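PDB 2G5C: prephenate dehydrogenase from Aquifex aeolicus, which probably catalyses the NAD-dependent oxidative decarboxylation of prephenate to 3-(4-hydroxyphenyl)pyruvate, a step in tyrosine biosynthesis. Local coordinates for residues H200-P204 and E205-F209; G100-V103 and Y104-N108; K256-V260 and R261-E265. All coordinates share one frame; numbering follows the deposited sequence.

The three interactions are local contacts that follow one another along the chain in the order 2, 1, 3. Interaction 2 lies in the nucleotide-binding domain, on helix 101-110. The side chain of L102 there is about 8 Å from the bound NAD and about 4 Å from that of V72, a residue of the NAD site. Interactions 1 and 3 belong to the dimerization domain, away from the annotated sites. Both reach the second subunit. Their centres are 27 Å apart, and their nearest atoms are about 12 Å apart. Interaction 2 is remote from both, with centres 45 Å from interaction 1 and 46 Å from interaction 3. None of the three touches another.

Interaction 1. Residues H200-P204 and E205-F209; sequences HMSTP and EVDLF
S202 meets L208 with its hydroxyl. L208 N donates to S202 OG at 3.0 Å, with an angle of 158° at the hydrogen. A chi1 of -77° turns OG back beside its own backbone N, and from there it faces the incoming N-H. L208 CB lies alongside, 3.4 Å from S202 OG. The same hydroxyl is hydrogen-bonded to L198 O on helix 173-201, which links the helix end to the 3-10 segment that starts at L208. Between S202 and D207 the chain makes a type I beta turn, T203 to V206, with P204 and E205 at its corner. Two backbone bonds close it as a single antiparallel bridge. T203 N reaches V206 O at 2.9 Å, and V206 N returns to T203 O at 3.0 Å. This tight turn reverses the chain after helix 173-201, in the dimerization domain. A chi1 of 66° sets T203 OG1 between the backbone N and the carbonyl carbon, within 3.4 Å of E205 N, from which it receives a weak hydrogen bond. E205 CG packs against T203 OG1 at 3.4 Å, and the E205 chain runs on extended and packs on L175 of the second subunit. V206 CG1 also touches T203 OG1. Nearer the helix, L208 CD1 touches CB of the selenomethionine M201 at 3.8 Å. M201 and L208 both pack on V182 of the second subunit. D207 OD2 forms a salt bridge with R278 of that subunit, while D207 OD1 accepts from F209 N in an Asx turn.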
ATOM      1  N   HIS A 200      -0.488  11.767 -15.293  1.00 20.33           N
ATOM      2  CA  HIS A 200       0.025  11.871 -16.656  1.00 22.07           C
ATOM      3  C   HIS A 200      -0.327  10.750 -17.633  1.00 20.12           C
ATOM      4  O   HIS A 200      -0.238  10.942 -18.847  1.00 20.07           O
ATOM      5  CB  HIS A 200       1.539  12.088 -16.622  1.00 26.70           C
ATOM      6  CG  HIS A 200       1.931  13.410 -16.036  1.00 30.31           C
ATOM      7  ND1 HIS A 200       2.002  13.631 -14.678  1.00 31.76           N
ATOM      8  CD2 HIS A 200       2.189  14.602 -16.625  1.00 32.55           C
ATOM      9  CE1 HIS A 200       2.286  14.901 -14.453  1.00 32.54           C
ATOM     10  NE2 HIS A 200       2.404  15.513 -15.618  1.00 33.81           N
HETATM   11  N   MSE A 201      -0.737   9.587 -17.132  1.00 16.65           N
HETATM   12  CA  MSE A 201      -1.106   8.505 -18.037  1.00 18.42           C
HETATM   13  C   MSE A 201      -2.611   8.452 -18.288  1.00 18.56           C
HETATM   14  O   MSE A 201      -3.094   7.658 -19.098  1.00 18.01           O
HETATM   15  CB  MSE A 201      -0.562   7.163 -17.526  1.00 19.99           C
HETATM   16  CG  MSE A 201       0.953   7.107 -17.676  1.00 19.67           C
HETATM   17 SE   MSE A 201       1.770   5.375 -17.522  1.00 31.06          SE
HETATM   18  CE  MSE A 201       1.331   4.636 -19.259  1.00 21.57           C
ATOM     19  N   SER A 202      -3.356   9.304 -17.595  1.00 19.52           N
ATOM     20  CA  SER A 202      -4.791   9.359 -17.833  1.00 23.00           C
ATOM     21  C   SER A 202      -4.931  10.011 -19.207  1.00 26.05           C
ATOM     22  O   SER A 202      -4.056  10.771 -19.629  1.00 26.63           O
ATOM     23  CB  SER A 202      -5.494  10.218 -16.782  1.00 21.90           C
ATOM     24  OG  SER A 202      -5.644   9.526 -15.558  1.00 23.23           O
ATOM     25  N   THR A 203      -6.012   9.714 -19.913  1.00 29.87           N
ATOM     26  CA  THR A 203      -6.213  10.301 -21.235  1.00 33.29           C
ATOM     27  C   THR A 203      -7.629  10.845 -21.364  1.00 35.06           C
ATOM     28  O   THR A 203      -8.435  10.732 -20.439  1.00 35.84           O
ATOM     29  CB  THR A 203      -5.990   9.263 -22.360  1.00 33.34           C
ATOM     30  OG1 THR A 203      -7.007   8.254 -22.291  1.00 33.77           O
ATOM     31  CG2 THR A 203      -4.610   8.622 -22.231  1.00 35.23           C
ATOM     32  N   PRO A 204      -7.947  11.458 -22.514  1.00 38.22           N
ATOM     33  CA  PRO A 204      -9.286  12.011 -22.734  1.00 38.52           C
ATOM     34  C   PRO A 204     -10.378  10.954 -22.623  1.00 38.58           C
ATOM     35  O   PRO A 204     -11.518  11.270 -22.297  1.00 40.20           O
ATOM     36  CB  PRO A 204      -9.187  12.587 -24.138  1.00 40.16           C
ATOM     37  CG  PRO A 204      -7.760  13.049 -24.196  1.00 40.26           C
ATOM     38  CD  PRO A 204      -7.034  11.868 -23.599  1.00 39.23           C
ATOM     39  N   GLU A 205     -10.027   9.699 -22.892  1.00 37.85           N
ATOM     40  CA  GLU A 205     -11.002   8.622 -22.814  1.00 37.72           C
ATOM     41  C   GLU A 205     -10.940   7.819 -21.516  1.00 36.42           C
ATOM     42  O   GLU A 205     -11.527   6.737 -21.430  1.00 36.20           O
ATOM     43  CB  GLU A 205     -10.860   7.683 -24.015  1.00 40.84           C
ATOM     44  CG  GLU A 205      -9.615   6.818 -24.022  1.00 43.61           C
ATOM     45  CD  GLU A 205      -9.411   6.135 -25.361  1.00 46.04           C
ATOM     46  OE1 GLU A 205      -9.254   6.856 -26.369  1.00 48.59           O
ATOM     47  OE2 GLU A 205      -9.411   4.886 -25.412  1.00 47.92           O
ATOM     48  N   VAL A 206     -10.225   8.330 -20.513  1.00 33.49           N
ATOM     49  CA  VAL A 206     -10.161   7.636 -19.231  1.00 28.19           C
ATOM     50  C   VAL A 206      -9.400   8.327 -18.108  1.00 26.11           C
ATOM     51  O   VAL A 206      -8.246   8.739 -18.267  1.00 23.05           O
ATOM     52  CB  VAL A 206      -9.599   6.198 -19.375  1.00 28.26           C
ATOM     53  CG1 VAL A 206      -8.126   6.231 -19.772  1.00 27.64           C
ATOM     54  CG2 VAL A 206      -9.808   5.441 -18.073  1.00 25.99           C
ATOM     55  N   ASP A 207     -10.088   8.453 -16.975  1.00 23.29           N
ATOM     56  CA  ASP A 207      -9.546   9.043 -15.756  1.00 22.14           C
ATOM     57  C   ASP A 207      -9.140   7.837 -14.911  1.00 21.83           C
ATOM     58  O   ASP A 207      -9.994   7.161 -14.326  1.00 23.10           O
ATOM     59  CB  ASP A 207     -10.633   9.851 -15.036  1.00 22.84           C
ATOM     60  CG  ASP A 207     -10.172  10.399 -13.698  1.00 23.80           C
ATOM     61  OD1 ASP A 207      -9.027  10.114 -13.283  1.00 21.90           O
ATOM     62  OD2 ASP A 207     -10.962  11.121 -13.053  1.00 26.90           O
ATOM     63  N   LEU A 208      -7.838   7.567 -14.859  1.00 19.84           N
ATOM     64  CA  LEU A 208      -7.318   6.413 -14.127  1.00 19.70           C
ATOM     65  C   LEU A 208      -7.651   6.353 -12.632  1.00 18.83           C
ATOM     66  O   LEU A 208      -7.672   5.270 -12.042  1.00 19.66           O
ATOM     67  CB  LEU A 208      -5.800   6.308 -14.340  1.00 16.60           C
ATOM     68  CG  LEU A 208      -5.366   6.087 -15.797  1.00 17.24           C
ATOM     69  CD1 LEU A 208      -3.845   6.017 -15.882  1.00 17.61           C
ATOM     70  CD2 LEU A 208      -5.986   4.803 -16.345  1.00 18.62           C
ATOM     71  N   PHE A 209      -7.930   7.498 -12.016  1.00 20.52           N
ATOM     72  CA  PHE A 209      -8.247   7.497 -10.591  1.00 20.99           C
ATOM     73  C   PHE A 209      -9.592   6.840 -10.279  1.00 21.38           C
ATOM     74  O   PHE A 209      -9.900   6.553  -9.122  1.00 20.77           O
ATOM     75  CB  PHE A 209      -8.202   8.927 -10.031  1.00 23.20           C
ATOM     76  CG  PHE A 209      -6.809   9.483  -9.922  1.00 23.63           C
ATOM     77  CD1 PHE A 209      -6.323  10.377 -10.872  1.00 23.65           C
ATOM     78  CD2 PHE A 209      -5.963   9.071  -8.893  1.00 23.39           C
ATOM     79  CE1 PHE A 209      -5.008  10.850 -10.796  1.00 25.92           C
ATOM     80  CE2 PHE A 209      -4.647   9.537  -8.808  1.00 22.84           C
ATOM     81  CZ  PHE A 209      -4.169  10.428  -9.761  1.00 23.61           C
TER

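Interaction 2. Residues G100-V103 and Y104-N108; sequences GKLV and YDLEN
K101 and D105 sit one turn apart at the start of helix 101-110. This helix is the crossover of a beta-alpha-beta unit in the Rossmann-type nucleotide-binding domain, between strands 91-94 and 114-120. Backbone bonds of the helix join K101 O to D105 N, L102 O to L106 N and V103 O to E107 N. The K101 chain runs straight from CA to CE and bends at its last torsion, chi4 60°. Its CG lies 3.4 Å from D105 OD2. K101 NZ stays 4.1 Å from D105 OD1, which is beyond a salt bridge. The firmer partner of D105 is R76 of helix 72-85, which pairs with OD2. D105 OD2 also lies 3.2 Å from K101 O, two acceptors with no hydrogen bond between them. An asparagine in place of D105 would remove the negative charge and is likely to leave R76 without its salt-bridge mate. L102 and L106 form the apolar side of this turn. L102 has CG anti to the backbone N, chi1 172°, and its CG meets L106 CD1 at 3.9 Å. Both leucines face helix 72-85, L102 on V72 and F75, L106 on A79. Y104 turns its ring back along the helix, and its CD2 comes to 3.7 Å from G100 O. Its OH is hydrogen-bonded to E174. E107 is held at its far end by T146, which bonds to OE2. Nearer its root, E107 CG presses on the helix backbone, 3.0 Å from V103 O.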
ATOM      1  N   GLY A 100      20.008  11.084  12.032  1.00 25.24           N
ATOM      2  CA  GLY A 100      21.190  11.399  11.251  1.00 24.66           C
ATOM      3  C   GLY A 100      21.906  12.653  11.703  1.00 26.43           C
ATOM      4  O   GLY A 100      22.144  12.843  12.895  1.00 24.69           O
ATOM      5  N   LYS A 101      22.237  13.514  10.745  1.00 29.16           N
ATOM      6  CA  LYS A 101      22.948  14.756  11.030  1.00 31.91           C
ATOM      7  C   LYS A 101      22.265  15.634  12.077  1.00 32.17           C
ATOM      8  O   LYS A 101      22.932  16.354  12.824  1.00 31.98           O
ATOM      9  CB  LYS A 101      23.141  15.559   9.744  1.00 35.29           C
ATOM     10  CG  LYS A 101      24.016  16.787   9.925  1.00 38.33           C
ATOM     11  CD  LYS A 101      24.330  17.452   8.596  1.00 41.71           C
ATOM     12  CE  LYS A 101      25.370  18.548   8.774  1.00 44.34           C
ATOM     13  NZ  LYS A 101      26.649  18.012   9.336  1.00 43.62           N
ATOM     14  N   LEU A 102      20.939  15.572  12.125  1.00 30.65           N
ATOM     15  CA  LEU A 102      20.176  16.367  13.079  1.00 29.72           C
ATOM     16  C   LEU A 102      20.600  16.102  14.517  1.00 29.33           C
ATOM     17  O   LEU A 102      20.617  17.009  15.345  1.00 29.07           O
ATOM     18  CB  LEU A 102      18.685  16.068  12.940  1.00 29.67           C
ATOM     19  CG  LEU A 102      17.791  16.702  14.006  1.00 30.00           C
ATOM     20  CD1 LEU A 102      17.700  18.209  13.771  1.00 28.12           C
ATOM     21  CD2 LEU A 102      16.410  16.069  13.955  1.00 30.98           C
ATOM     22  N   VAL A 103      20.931  14.851  14.817  1.00 28.89           N
ATOM     23  CA  VAL A 103      21.332  14.489  16.165  1.00 28.36           C
ATOM     24  C   VAL A 103      22.647  15.138  16.574  1.00 28.98           C
ATOM     25  O   VAL A 103      22.782  15.592  17.705  1.00 28.91           O
ATOM     26  CB  VAL A 103      21.458  12.960  16.325  1.00 27.42           C
ATOM     27  CG1 VAL A 103      22.044  12.626  17.685  1.00 26.15           C
ATOM     28  CG2 VAL A 103      20.089  12.313  16.180  1.00 26.79           C
ATOM     29  N   TYR A 104      23.608  15.184  15.657  1.00 29.29           N
ATOM     30  CA  TYR A 104      24.903  15.785  15.953  1.00 32.33           C
ATOM     31  C   TYR A 104      24.805  17.301  16.050  1.00 32.76           C
ATOM     32  O   TYR A 104      25.500  17.924  16.856  1.00 31.68           O
ATOM     33  CB  TYR A 104      25.930  15.389  14.887  1.00 33.68           C
ATOM     34  CG  TYR A 104      26.113  13.890  14.773  1.00 33.41           C
ATOM     35  CD1 TYR A 104      26.566  13.138  15.858  1.00 33.92           C
ATOM     36  CD2 TYR A 104      25.799  13.218  13.593  1.00 34.25           C
ATOM     37  CE1 TYR A 104      26.696  11.755  15.773  1.00 33.34           C
ATOM     38  CE2 TYR A 104      25.927  11.833  13.498  1.00 33.77           C
ATOM     39  CZ  TYR A 104      26.373  11.110  14.591  1.00 33.66           C
ATOM     40  OH  TYR A 104      26.477   9.739  14.510  1.00 34.22           O
ATOM     41  N   ASP A 105      23.944  17.902  15.233  1.00 32.84           N
ATOM     42  CA  ASP A 105      23.784  19.349  15.279  1.00 34.41           C
ATOM     43  C   ASP A 105      23.124  19.753  16.592  1.00 34.33           C
ATOM     44  O   ASP A 105      23.490  20.768  17.191  1.00 34.40           O
ATOM     45  CB  ASP A 105      22.940  19.855  14.102  1.00 36.00           C
ATOM     46  CG  ASP A 105      23.599  19.606  12.762  1.00 37.48           C
ATOM     47  OD1 ASP A 105      24.845  19.610  12.699  1.00 39.39           O
ATOM     48  OD2 ASP A 105      22.870  19.417  11.765  1.00 40.97           O
ATOM     49  N   LEU A 106      22.156  18.960  17.042  1.00 32.85           N
ATOM     50  CA  LEU A 106      21.473  19.261  18.291  1.00 33.61           C
ATOM     51  C   LEU A 106      22.402  19.066  19.486  1.00 34.32           C
ATOM     52  O   LEU A 106      22.299  19.796  20.476  1.00 32.84           O
ATOM     53  CB  LEU A 106      20.209  18.403  18.439  1.00 34.52           C
ATOM     54  CG  LEU A 106      19.103  18.725  17.421  1.00 35.39           C
ATOM     55  CD1 LEU A 106      17.846  17.921  17.738  1.00 36.19           C
ATOM     56  CD2 LEU A 106      18.788  20.214  17.459  1.00 34.63           C
ATOM     57  N   GLU A 107      23.304  18.089  19.396  1.00 33.88           N
ATOM     58  CA  GLU A 107      24.262  17.843  20.474  1.00 34.97           C
ATOM     59  C   GLU A 107      25.244  19.009  20.546  1.00 34.79           C
ATOM     60  O   GLU A 107      25.644  19.422  21.628  1.00 35.23           O
ATOM     61  CB  GLU A 107      25.059  16.555  20.240  1.00 35.45           C
ATOM     62  CG  GLU A 107      24.260  15.261  20.237  1.00 37.46           C
ATOM     63  CD  GLU A 107      25.161  14.031  20.213  1.00 39.11           C
ATOM     64  OE1 GLU A 107      26.132  14.018  19.425  1.00 37.86           O
ATOM     65  OE2 GLU A 107      24.897  13.076  20.975  1.00 39.50           O
ATOM     66  N   ASN A 108      25.636  19.537  19.389  1.00 36.25           N
ATOM     67  CA  ASN A 108      26.573  20.654  19.347  1.00 37.33           C
ATOM     68  C   ASN A 108      25.958  21.948  19.868  1.00 38.57           C
ATOM     69  O   ASN A 108      26.680  22.874  20.236  1.00 38.12           O
ATOM     70  CB  ASN A 108      27.081  20.893  17.919  1.00 38.60           C
ATOM     71  CG  ASN A 108      27.939  19.756  17.404  1.00 39.58           C
ATOM     72  OD1 ASN A 108      28.683  19.135  18.160  1.00 40.29           O
ATOM     73  ND2 ASN A 108      27.854  19.492  16.106  1.00 39.04           N
TER

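Interaction 3. Residues K256-V260 and R261-E265; sequences KELIV and REAEE
R261 N donates to E257 O at 3.1 Å, the final regular bond of helix 238-260. The chain then leaves helical geometry in a Schellman motif. A263 N reaches back to L258 O at 2.9 Å, in the carbonyl plane. E262 N bonds to I259 O from above the carbonyl plane. E262 is the C-prime residue, with a positive phi of 52°. A263 follows as the centre of an inverse gamma turn and as the N-cap of helix 264-279, so one short link ends one helix and starts the next. The stretch lies within a predicted coiled coil. R261 carries most of the side-chain contact. Its chi1 of 66° puts CG between the backbone N and the carbonyl carbon, 3.4 Å from E257 O. The extended chain then runs beside L258, pointing the same way, and R261 NH2 lies 3.4 Å from L258 CD2. That methyl also meets A263 CB at 4.1 Å. The guanidinium has a water at its edge, in plane, which accepts from R261 NH1 at 3.2 Å. The water donates to E257 OE1 at 2.7 Å and, weakly, to E257 O. R261 NH2 forms a salt bridge with E266 on the next helix. K238 of the second subunit pairs with E262 OE2 and also bonds to V260 O. The charge of R261 is thus probably balanced by E266 directly and by E257 through water, while the L258 CD2 methyl packs against the guanidinium, so R261 joins the end of helix 238-260 to helix 264-279 through a salt bridge, a water and an apolar contact.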
ATOM      1  N   LYS A 256      11.447  -5.500 -14.916  1.00 16.54           N
ATOM      2  CA  LYS A 256      11.076  -5.053 -16.252  1.00 17.44           C
ATOM      3  C   LYS A 256      11.765  -5.885 -17.327  1.00 17.63           C
ATOM      4  O   LYS A 256      11.131  -6.325 -18.285  1.00 17.18           O
ATOM      5  CB  LYS A 256      11.447  -3.581 -16.443  1.00 18.99           C
ATOM      6  CG  LYS A 256      11.130  -3.035 -17.828  1.00 25.96           C
ATOM      7  CD  LYS A 256      11.557  -1.578 -17.955  1.00 27.62           C
ATOM      8  CE  LYS A 256      13.060  -1.412 -17.796  1.00 28.82           C
ATOM      9  NZ  LYS A 256      13.444   0.032 -17.775  1.00 31.62           N
ATOM     10  N   GLU A 257      13.067  -6.093 -17.158  1.00 18.11           N
ATOM     11  CA  GLU A 257      13.844  -6.869 -18.114  1.00 19.88           C
ATOM     12  C   GLU A 257      13.357  -8.302 -18.240  1.00 18.40           C
ATOM     13  O   GLU A 257      13.321  -8.847 -19.342  1.00 20.47           O
ATOM     14  CB  GLU A 257      15.333  -6.843 -17.738  1.00 23.40           C
ATOM     15  CG  GLU A 257      15.977  -5.486 -17.984  1.00 26.36           C
ATOM     16  CD  GLU A 257      15.637  -4.938 -19.362  1.00 31.15           C
ATOM     17  OE1 GLU A 257      15.903  -5.638 -20.365  1.00 31.10           O
ATOM     18  OE2 GLU A 257      15.099  -3.811 -19.446  1.00 33.90           O
ATOM     19  N   LEU A 258      12.985  -8.924 -17.125  1.00 16.96           N
ATOM     20  CA  LEU A 258      12.485 -10.293 -17.188  1.00 14.96           C
ATOM     21  C   LEU A 258      11.225 -10.320 -18.042  1.00 16.54           C
ATOM     22  O   LEU A 258      10.930 -11.310 -18.708  1.00 16.44           O
ATOM     23  CB  LEU A 258      12.175 -10.822 -15.785  1.00 15.65           C
ATOM     24  CG  LEU A 258      13.365 -10.971 -14.828  1.00 16.47           C
ATOM     25  CD1 LEU A 258      12.887 -11.576 -13.519  1.00 17.51           C
ATOM     26  CD2 LEU A 258      14.431 -11.866 -15.456  1.00 14.28           C
ATOM     27  N   ILE A 259      10.484  -9.219 -18.028  1.00 16.94           N
ATOM     28  CA  ILE A 259       9.257  -9.122 -18.812  1.00 18.53           C
ATOM     29  C   ILE A 259       9.562  -8.844 -20.280  1.00 19.23           C
ATOM     30  O   ILE A 259       8.968  -9.448 -21.175  1.00 19.78           O
ATOM     31  CB  ILE A 259       8.341  -8.005 -18.262  1.00 18.31           C
ATOM     32  CG1 ILE A 259       7.908  -8.356 -16.840  1.00 20.60           C
ATOM     33  CG2 ILE A 259       7.133  -7.841 -19.164  1.00 19.41           C
ATOM     34  CD1 ILE A 259       7.204  -7.228 -16.085  1.00 18.21           C
ATOM     35  N   VAL A 260      10.489  -7.926 -20.527  1.00 20.02           N
ATOM     36  CA  VAL A 260      10.868  -7.581 -21.889  1.00 19.78           C
ATOM     37  C   VAL A 260      11.313  -8.802 -22.691  1.00 22.09           C
ATOM     38  O   VAL A 260      10.925  -8.965 -23.850  1.00 22.74           O
ATOM     39  CB  VAL A 260      12.014  -6.547 -21.903  1.00 22.52           C
ATOM     40  CG1 VAL A 260      12.641  -6.486 -23.297  1.00 24.77           C
ATOM     41  CG2 VAL A 260      11.480  -5.176 -21.503  1.00 24.48           C
ATOM     42  N   ARG A 261      12.125  -9.665 -22.088  1.00 20.71           N
ATOM     43  CA  ARG A 261      12.592 -10.841 -22.813  1.00 22.00           C
ATOM     44  C   ARG A 261      11.761 -12.089 -22.544  1.00 22.53           C
ATOM     45  O   ARG A 261      12.110 -13.187 -22.978  1.00 22.46           O
ATOM     46  CB  ARG A 261      14.065 -11.117 -22.500  1.00 22.90           C
ATOM     47  CG  ARG A 261      14.394 -11.512 -21.066  1.00 21.67           C
ATOM     48  CD  ARG A 261      15.875 -11.870 -21.013  1.00 24.50           C
ATOM     49  NE  ARG A 261      16.289 -12.534 -19.780  1.00 26.40           N
ATOM     50  CZ  ARG A 261      16.581 -11.909 -18.649  1.00 24.47           C
ATOM     51  NH1 ARG A 261      16.501 -10.586 -18.577  1.00 23.81           N
ATOM     52  NH2 ARG A 261      16.973 -12.611 -17.593  1.00 26.04           N
ATOM     53  N   GLU A 262      10.657 -11.912 -21.832  1.00 20.65           N
ATOM     54  CA  GLU A 262       9.767 -13.012 -21.519  1.00 19.80           C
ATOM     55  C   GLU A 262      10.470 -14.214 -20.883  1.00 18.30           C
ATOM     56  O   GLU A 262      10.327 -15.340 -21.355  1.00 16.85           O
ATOM     57  CB  GLU A 262       9.019 -13.432 -22.792  1.00 24.62           C
ATOM     58  CG  GLU A 262       8.022 -12.367 -23.279  1.00 27.49           C
ATOM     59  CD  GLU A 262       7.671 -12.494 -24.753  1.00 31.60           C
ATOM     60  OE1 GLU A 262       7.395 -13.623 -25.209  1.00 30.43           O
ATOM     61  OE2 GLU A 262       7.660 -11.456 -25.457  1.00 32.85           O
ATOM     62  N   ALA A 263      11.231 -13.974 -19.816  1.00 17.24           N
ATOM     63  CA  ALA A 263      11.917 -15.060 -19.111  1.00 16.40           C
ATOM     64  C   ALA A 263      10.868 -15.667 -18.186  1.00 16.49           C
ATOM     65  O   ALA A 263      10.855 -15.398 -16.989  1.00 16.41           O
ATOM     66  CB  ALA A 263      13.081 -14.521 -18.295  1.00 12.69           C
ATOM     67  N   GLU A 264       9.996 -16.484 -18.757  1.00 17.90           N
ATOM     68  CA  GLU A 264       8.898 -17.088 -18.004  1.00 20.98           C
ATOM     69  C   GLU A 264       9.256 -17.757 -16.682  1.00 17.88           C
ATOM     70  O   GLU A 264       8.591 -17.513 -15.677  1.00 19.09           O
ATOM     71  CB  GLU A 264       8.114 -18.053 -18.909  1.00 19.12           C
ATOM     72  CG  GLU A 264       8.919 -19.197 -19.496  1.00 23.15           C
ATOM     73  CD  GLU A 264       8.783 -20.484 -18.700  1.00 25.75           C
ATOM     74  OE1 GLU A 264       7.966 -20.517 -17.755  1.00 23.85           O
ATOM     75  OE2 GLU A 264       9.485 -21.466 -19.029  1.00 24.50           O
ATOM     76  N   GLU A 265      10.302 -18.580 -16.666  1.00 17.89           N
ATOM     77  CA  GLU A 265      10.700 -19.263 -15.438  1.00 16.98           C
ATOM     78  C   GLU A 265      11.408 -18.339 -14.451  1.00 18.12           C
ATOM     79  O   GLU A 265      11.160 -18.408 -13.247  1.00 15.70           O
ATOM     80  CB  GLU A 265      11.604 -20.458 -15.765  1.00 20.97           C
ATOM     81  CG  GLU A 265      12.312 -21.086 -14.561  1.00 21.30           C
ATOM     82  CD  GLU A 265      11.357 -21.679 -13.535  1.00 23.95           C
ATOM     83  OE1 GLU A 265      10.207 -22.000 -13.894  1.00 22.62           O
ATOM     84  OE2 GLU A 265      11.770 -21.837 -12.366  1.00 25.50           O
TER
HETATM   85  O   HOH W   1      16.261  -8.298 -20.863  1.00 28.31           O